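Local coordinates for glycosyl hydrolase family 88 (Pedobacter heparinus, PDB 3WIW), which acts as an unsaturated glucuronyl hydrolase specific for heparin and is built as an alpha6/alpha6-barrel, at residues R71-T74 and T75-P79; S221-T224 and L225-K228. One frame throughout, in Å; residues are numbered along the deposited sequence. Where two conformers were deposited one is given.

Contact 1 of 2, residues R71-T74 and T75-P79; sequences RDWT and TGFFP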
ATOM      1  N   ARG A  71      12.778  -8.645  -8.772  0.51 15.86           N
ATOM      2  CA  ARG A  71      12.005  -9.757  -8.218  0.51 17.56           C
ATOM      3  C   ARG A  71      11.371  -9.452  -6.858  0.51 15.11           C
ATOM      4  O   ARG A  71      10.480 -10.169  -6.401  0.51 15.38           O
ATOM      5  CB  ARG A  71      12.901 -10.985  -8.067  0.51 20.74           C
ATOM      6  CG  ARG A  71      13.940 -10.826  -6.977  0.51 23.62           C
ATOM      7  CD  ARG A  71      14.660 -12.123  -6.686  0.51 27.08           C
ATOM      8  NE  ARG A  71      15.734 -11.910  -5.725  0.51 29.45           N
ATOM      9  CZ  ARG A  71      16.946 -11.471  -6.049  0.51 31.38           C
ATOM     10  NH1 ARG A  71      17.865 -11.303  -5.109  0.51 32.07           N
ATOM     11  NH2 ARG A  71      17.239 -11.197  -7.314  0.51 32.17           N
ATOM     12  N   ASP A  72      11.843  -8.401  -6.204  1.00 13.23           N
ATOM     13  CA  ASP A  72      11.416  -8.075  -4.831  1.00 12.11           C
ATOM     14  C   ASP A  72      10.040  -7.414  -4.847  1.00 10.30           C
ATOM     15  O   ASP A  72       9.806  -6.472  -5.610  1.00 10.84           O
ATOM     16  CB  ASP A  72      12.474  -7.150  -4.221  1.00 12.08           C
ATOM     17  CG  ASP A  72      12.214  -6.777  -2.778  1.00 12.35           C
ATOM     18  OD1 ASP A  72      11.251  -6.050  -2.508  1.00 12.56           O
ATOM     19  OD2 ASP A  72      13.053  -7.125  -1.920  1.00 14.10           O
ATOM     20  N   TRP A  73       9.137  -7.854  -3.973  1.00 10.63           N
ATOM     21  CA  TRP A  73       7.766  -7.348  -4.012  1.00  9.65           C
ATOM     22  C   TRP A  73       7.636  -5.844  -3.765  1.00  9.02           C
ATOM     23  O   TRP A  73       6.607  -5.241  -4.116  1.00  9.79           O
ATOM     24  CB  TRP A  73       6.877  -8.101  -3.029  1.00 10.82           C
ATOM     25  CG  TRP A  73       6.987  -7.669  -1.576  1.00 11.22           C
ATOM     26  CD1 TRP A  73       7.861  -8.143  -0.643  1.00 12.66           C
ATOM     27  CD2 TRP A  73       6.149  -6.718  -0.899  1.00 11.52           C
ATOM     28  NE1 TRP A  73       7.610  -7.547   0.590  1.00 12.18           N
ATOM     29  CE2 TRP A  73       6.563  -6.670   0.452  1.00 12.39           C
ATOM     30  CE3 TRP A  73       5.078  -5.910  -1.308  1.00 12.05           C
ATOM     31  CZ2 TRP A  73       5.953  -5.833   1.402  1.00 12.94           C
ATOM     32  CZ3 TRP A  73       4.470  -5.082  -0.373  1.00 12.16           C
ATOM     33  CH2 TRP A  73       4.913  -5.045   0.973  1.00 12.64           C
ATOM     34  N   THR A  74       8.655  -5.236  -3.150  1.00  9.33           N
ATOM     35  CA  THR A  74       8.605  -3.823  -2.843  1.00  9.05           C
ATOM     36  C   THR A  74       9.277  -2.979  -3.914  1.00  9.20           C
ATOM     37  O   THR A  74       9.346  -1.773  -3.761  1.00  9.84           O
ATOM     38  CB  THR A  74       9.312  -3.479  -1.495  1.00  9.10           C
ATOM     39  OG1 THR A  74      10.738  -3.538  -1.677  1.00 10.34           O
ATOM     40  CG2 THR A  74       8.876  -4.418  -0.359  1.00  9.97           C
ATOM     41  N   THR A  75       9.750  -3.588  -5.008  1.00  8.94           N
ATOM     42  CA  THR A  75      10.645  -2.873  -5.903  1.00 10.12           C
ATOM     43  C   THR A  75       9.971  -1.689  -6.633  1.00  9.50           C
ATOM     44  O   THR A  75      10.639  -0.728  -7.032  1.00 10.66           O
ATOM     45  CB  THR A  75      11.298  -3.858  -6.889  1.00  9.80           C
ATOM     46  OG1 THR A  75      12.443  -3.240  -7.479  1.00 10.74           O
ATOM     47  CG2 THR A  75      10.323  -4.295  -7.980  1.00 11.61           C
ATOM     48  N   GLY A  76       8.659  -1.762  -6.833  1.00  9.89           N
ATOM     49  CA  GLY A  76       7.939  -0.706  -7.520  1.00 10.73           C
ATOM     50  C   GLY A  76       7.665   0.530  -6.693  1.00  9.42           C
ATOM     51  O   GLY A  76       7.302   1.567  -7.271  1.00  9.59           O
ATOM     52  N   PHE A  77       7.797   0.462  -5.360  1.00  8.88           N
ATOM     53  CA  PHE A  77       7.403   1.593  -4.529  1.00  9.46           C
ATOM     54  C   PHE A  77       8.260   2.841  -4.723  1.00  9.23           C
ATOM     55  O   PHE A  77       7.719   3.929  -4.827  1.00 10.61           O
ATOM     56  CB  PHE A  77       7.359   1.214  -3.047  1.00  8.74           C
ATOM     57  CG  PHE A  77       6.238   0.263  -2.722  1.00  8.21           C
ATOM     58  CD1 PHE A  77       4.902   0.670  -2.846  1.00  8.91           C
ATOM     59  CD2 PHE A  77       6.512  -1.030  -2.290  1.00  9.13           C
ATOM     60  CE1 PHE A  77       3.850  -0.181  -2.515  1.00  9.12           C
ATOM     61  CE2 PHE A  77       5.468  -1.907  -1.972  1.00  9.09           C
ATOM     62  CZ  PHE A  77       4.131  -1.489  -2.098  1.00  9.89           C
ATOM     63  N   PHE A  78       9.585   2.709  -4.775  1.00  9.39           N
ATOM     64  CA  PHE A  78      10.451   3.881  -4.929  1.00  9.98           C
ATOM     65  C   PHE A  78      10.160   4.675  -6.223  1.00  9.60           C
ATOM     66  O   PHE A  78       9.935   5.881  -6.142  1.00 10.34           O
ATOM     67  CB  PHE A  78      11.913   3.512  -4.811  1.00 10.54           C
ATOM     68  CG  PHE A  78      12.833   4.684  -4.940  1.00 10.93           C
ATOM     69  CD1 PHE A  78      12.842   5.692  -3.973  1.00 11.66           C
ATOM     70  CD2 PHE A  78      13.687   4.787  -6.022  1.00 11.05           C
ATOM     71  CE1 PHE A  78      13.693   6.775  -4.090  1.00 11.10           C
ATOM     72  CE2 PHE A  78      14.545   5.864  -6.155  1.00 12.00           C
ATOM     73  CZ  PHE A  78      14.557   6.867  -5.187  1.00 11.09           C
ATOM     74  N   PRO A  79      10.088   4.011  -7.404  1.00 10.31           N
ATOM     75  CA  PRO A  79       9.707   4.825  -8.570  1.00 11.95           C
ATOM     76  C   PRO A  79       8.312   5.450  -8.406  1.00 10.50           C
ATOM     77  O   PRO A  79       8.105   6.590  -8.810  1.00 11.00           O
ATOM     78  CB  PRO A  79       9.772   3.852  -9.750  1.00 13.09           C
ATOM     79  CG  PRO A  79       9.955   2.487  -9.165  1.00 13.23           C
ATOM     80  CD  PRO A  79      10.518   2.654  -7.772  1.00 10.45           C
TER
HETATM   81  O   HOH W   1       6.561  -2.835  -5.317  1.00 10.85           O
HETATM   82  O   HOH W   2      11.150   0.360  -4.467  1.00 10.78           O

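Contact 2 of 2, residues S221-T224 and L225-K228; sequences SYDT and LSGK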
ATOM      1  N   SER A 221      -6.658 -19.949   3.446  0.59 13.06           N
ATOM      2  CA  SER A 221      -6.303 -21.010   2.516  0.59 15.14           C
ATOM      3  C   SER A 221      -7.563 -21.687   2.013  0.59 14.56           C
ATOM      4  O   SER A 221      -8.444 -22.053   2.802  0.59 15.14           O
ATOM      5  CB  SER A 221      -5.397 -22.047   3.167  0.59 18.49           C
ATOM      6  OG  SER A 221      -4.989 -22.982   2.187  0.59 21.69           O
ATOM      7  N   TYR A 222      -7.640 -21.872   0.698  1.00 14.34           N
ATOM      8  CA  TYR A 222      -8.823 -22.451   0.074  1.00 14.84           C
ATOM      9  C   TYR A 222      -8.561 -23.801  -0.571  1.00 14.80           C
ATOM     10  O   TYR A 222      -7.420 -24.126  -0.919  1.00 16.04           O
ATOM     11  CB  TYR A 222      -9.296 -21.507  -1.025  1.00 15.64           C
ATOM     12  CG  TYR A 222      -9.855 -20.180  -0.557  1.00 13.74           C
ATOM     13  CD1 TYR A 222     -11.208 -20.049  -0.246  1.00 14.12           C
ATOM     14  CD2 TYR A 222      -9.048 -19.047  -0.475  1.00 13.53           C
ATOM     15  CE1 TYR A 222     -11.743 -18.822   0.136  1.00 13.14           C
ATOM     16  CE2 TYR A 222      -9.574 -17.813  -0.066  1.00 12.90           C
ATOM     17  CZ  TYR A 222     -10.927 -17.714   0.231  1.00 12.10           C
ATOM     18  OH  TYR A 222     -11.470 -16.502   0.626  1.00 13.22           O
ATOM     19  N   ASP A 223      -9.633 -24.558  -0.779  1.00 16.20           N
ATOM     20  CA  ASP A 223      -9.591 -25.766  -1.578  1.00 18.26           C
ATOM     21  C   ASP A 223      -9.721 -25.329  -3.025  1.00 19.46           C
ATOM     22  O   ASP A 223     -10.686 -24.647  -3.389  1.00 18.51           O
ATOM     23  CB  ASP A 223     -10.778 -26.650  -1.204  1.00 20.40           C
ATOM     24  CG  ASP A 223     -10.760 -27.993  -1.899  1.00 23.50           C
ATOM     25  OD1 ASP A 223     -10.973 -28.051  -3.133  1.00 23.11           O
ATOM     26  OD2 ASP A 223     -10.572 -29.002  -1.196  1.00 27.33           O
ATOM     27  N   THR A 224      -8.759 -25.708  -3.859  0.65 20.75           N
ATOM     28  CA  THR A 224      -8.728 -25.226  -5.242  0.65 22.47           C
ATOM     29  C   THR A 224      -9.877 -25.711  -6.109  0.65 23.11           C
ATOM     30  O   THR A 224     -10.186 -25.094  -7.122  0.65 23.92           O
ATOM     31  CB  THR A 224      -7.452 -25.649  -5.984  0.65 23.80           C
ATOM     32  OG1 THR A 224      -7.430 -27.075  -6.116  0.65 25.08           O
ATOM     33  CG2 THR A 224      -6.221 -25.174  -5.255  0.65 23.08           C
ATOM     34  N   LEU A 225     -10.479 -26.833  -5.734  1.00 23.25           N
ATOM     35  CA  LEU A 225     -11.561 -27.410  -6.518  1.00 24.19           C
ATOM     36  C   LEU A 225     -12.937 -26.975  -6.016  1.00 24.02           C
ATOM     37  O   LEU A 225     -13.805 -26.586  -6.814  1.00 25.02           O
ATOM     38  CB  LEU A 225     -11.432 -28.933  -6.534  1.00 25.38           C
ATOM     39  CG  LEU A 225     -10.238 -29.465  -7.340  1.00 26.91           C
ATOM     40  CD1 LEU A 225     -10.173 -30.977  -7.285  1.00 27.52           C
ATOM     41  CD2 LEU A 225     -10.288 -28.998  -8.790  1.00 27.99           C
ATOM     42  N   SER A 226     -13.127 -27.020  -4.696  1.00 22.71           N
ATOM     43  CA  SER A 226     -14.433 -26.720  -4.106  1.00 21.93           C
ATOM     44  C   SER A 226     -14.612 -25.252  -3.734  1.00 22.10           C
ATOM     45  O   SER A 226     -15.742 -24.778  -3.566  1.00 22.83           O
ATOM     46  CB  SER A 226     -14.679 -27.584  -2.873  1.00 21.44           C
ATOM     47  OG  SER A 226     -13.890 -27.128  -1.793  1.00 21.28           O
ATOM     48  N   GLY A 227     -13.497 -24.540  -3.587  1.00 20.41           N
ATOM     49  CA  GLY A 227     -13.509 -23.160  -3.129  1.00 20.03           C
ATOM     50  C   GLY A 227     -13.781 -23.000  -1.645  1.00 19.10           C
ATOM     51  O   GLY A 227     -13.909 -21.888  -1.152  1.00 19.87           O
ATOM     52  N   LYS A 228     -13.897 -24.108  -0.924  1.00 18.32           N
ATOM     53  CA  LYS A 228     -14.160 -24.027   0.506  1.00 19.55           C
ATOM     54  C   LYS A 228     -12.950 -23.522   1.268  1.00 18.38           C
ATOM     55  O   LYS A 228     -11.800 -23.741   0.863  1.00 18.88           O
ATOM     56  CB  LYS A 228     -14.585 -25.374   1.049  1.00 21.80           C
ATOM     57  CG  LYS A 228     -15.944 -25.792   0.520  1.00 25.71           C
ATOM     58  CD  LYS A 228     -16.320 -27.177   0.995  1.00 28.94           C
ATOM     59  CE  LYS A 228     -17.804 -27.444   0.801  1.00 31.48           C
ATOM     60  NZ  LYS A 228     -18.302 -28.225   1.965  1.00 33.44           N
TER
HETATM   61  O   HOH W   3     -13.334 -28.969  -0.042  1.00 34.13           O

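Contact 1 of 2, residues R71-T74 and T75-P79
Thr74 O is gripped by two donors as the chain turns into helix 77-89: Phe77 N lies 3.2 Å from Thr74 O, while a water that also serves Phe78 N donates from 2.9 Å to Thr74 O. Two residues earlier a type I turn from Asp72 to Thr75 is closed by Thr75 N, 2.9 Å from Asp72 O. A second water joins Trp73 O to Gly76 N. The carboxylate of Asp72 folds over this turn: with CG anti to the backbone N (chi1 -177°), OD1 offers its anti lone pair to Thr74 N, 2.8 Å from Asp72 OD1, an Asx turn. Thr74 OG1 donates to the same Asp72 OD1 from 2.7 Å, tilted out of the carboxylate plane. Asp72 OD2 forms a salt bridge with Arg57 NH1. Replacing Asp72 by alanine removes the carboxylate, which would probably leave Thr74 N and OG1 without this acceptor and Arg57 without this salt bridge. The two aromatics meet with planes nearly perpendicular (88°), Trp73 CZ3 touching Phe77 CE2 at 3.7 Å on the edge of the Phe77 ring, while Thr74 CG2 sits over the centre of the indole. Trp73 also touches Asp116, the predicted nucleophile. Around the turn, Phe77 meets Phe119 of helix 117-132 and Tyr379 of helix 375-392, whereas Phe78 packs on helix 30-49 and strand 55-59.

Contact 2 of 2, residues S221-T224 and L225-K228
A beta hairpin turn joins Tyr222 and Asp223 to Gly227 and Lys228, linking strands 219-222 and 229-233 at the periphery of the barrel, where the second of these strands runs back along the first. The backbones are tied by Asp223 N, 2.8 Å from Lys228 O, and by Gly227 N, 2.8 Å from Asp223 O. Gly227 takes a positive phi (75°), a conformation less favourable for most residues with a side chain. The carboxylate of Asp223 turns back into the loop. Its CG stands anti to the backbone N (chi1 -175°), which carries OD1 forward to two amides: Leu225 N approaches on the anti side at 2.9 Å from Asp223 OD1, completing an Asx turn, and Ser226 N comes straighter from the opposite face of the carboxylate plane, also 2.9 Å from Asp223 OD1. Two N-H groups of an otherwise irregular loop are thereby satisfied by one oxygen. Tyr222 lies beside the turn with the edge of its ring, at CD1, 3.4 Å from Gly227 O, and its hydroxyl bonds to Asn208. Across the sheet, Tyr222 pairs through its backbone with Phe169. The last residues are fastened by an ST turn, in which Ser226 OG accepts from Lys228 N at 3.1 Å and also bonds a water 2.6 Å from Ser226 OG.

In the fold
From the N terminus, helix 30-49 and the antiparallel pair 55-59 and 65-68 come first; contact 1 then closes the loop that carries the chain from strand 65-68 into helix 77-89. Four further helices of more than ten residues follow before helix 192-208 gives way to strand 219-222, where contact 2 closes the hairpin to strand 229-233. The two turns lie in series, neither nesting nor crossing, with centres about 30 Å apart. Contact 1 is buried beside Asp116, the predicted nucleophile, and ties its loop and the start of helix 77-89 to helices from both ends of the chain. Contact 2 stands farther out and joins neighbouring strands of the three-stranded sheet.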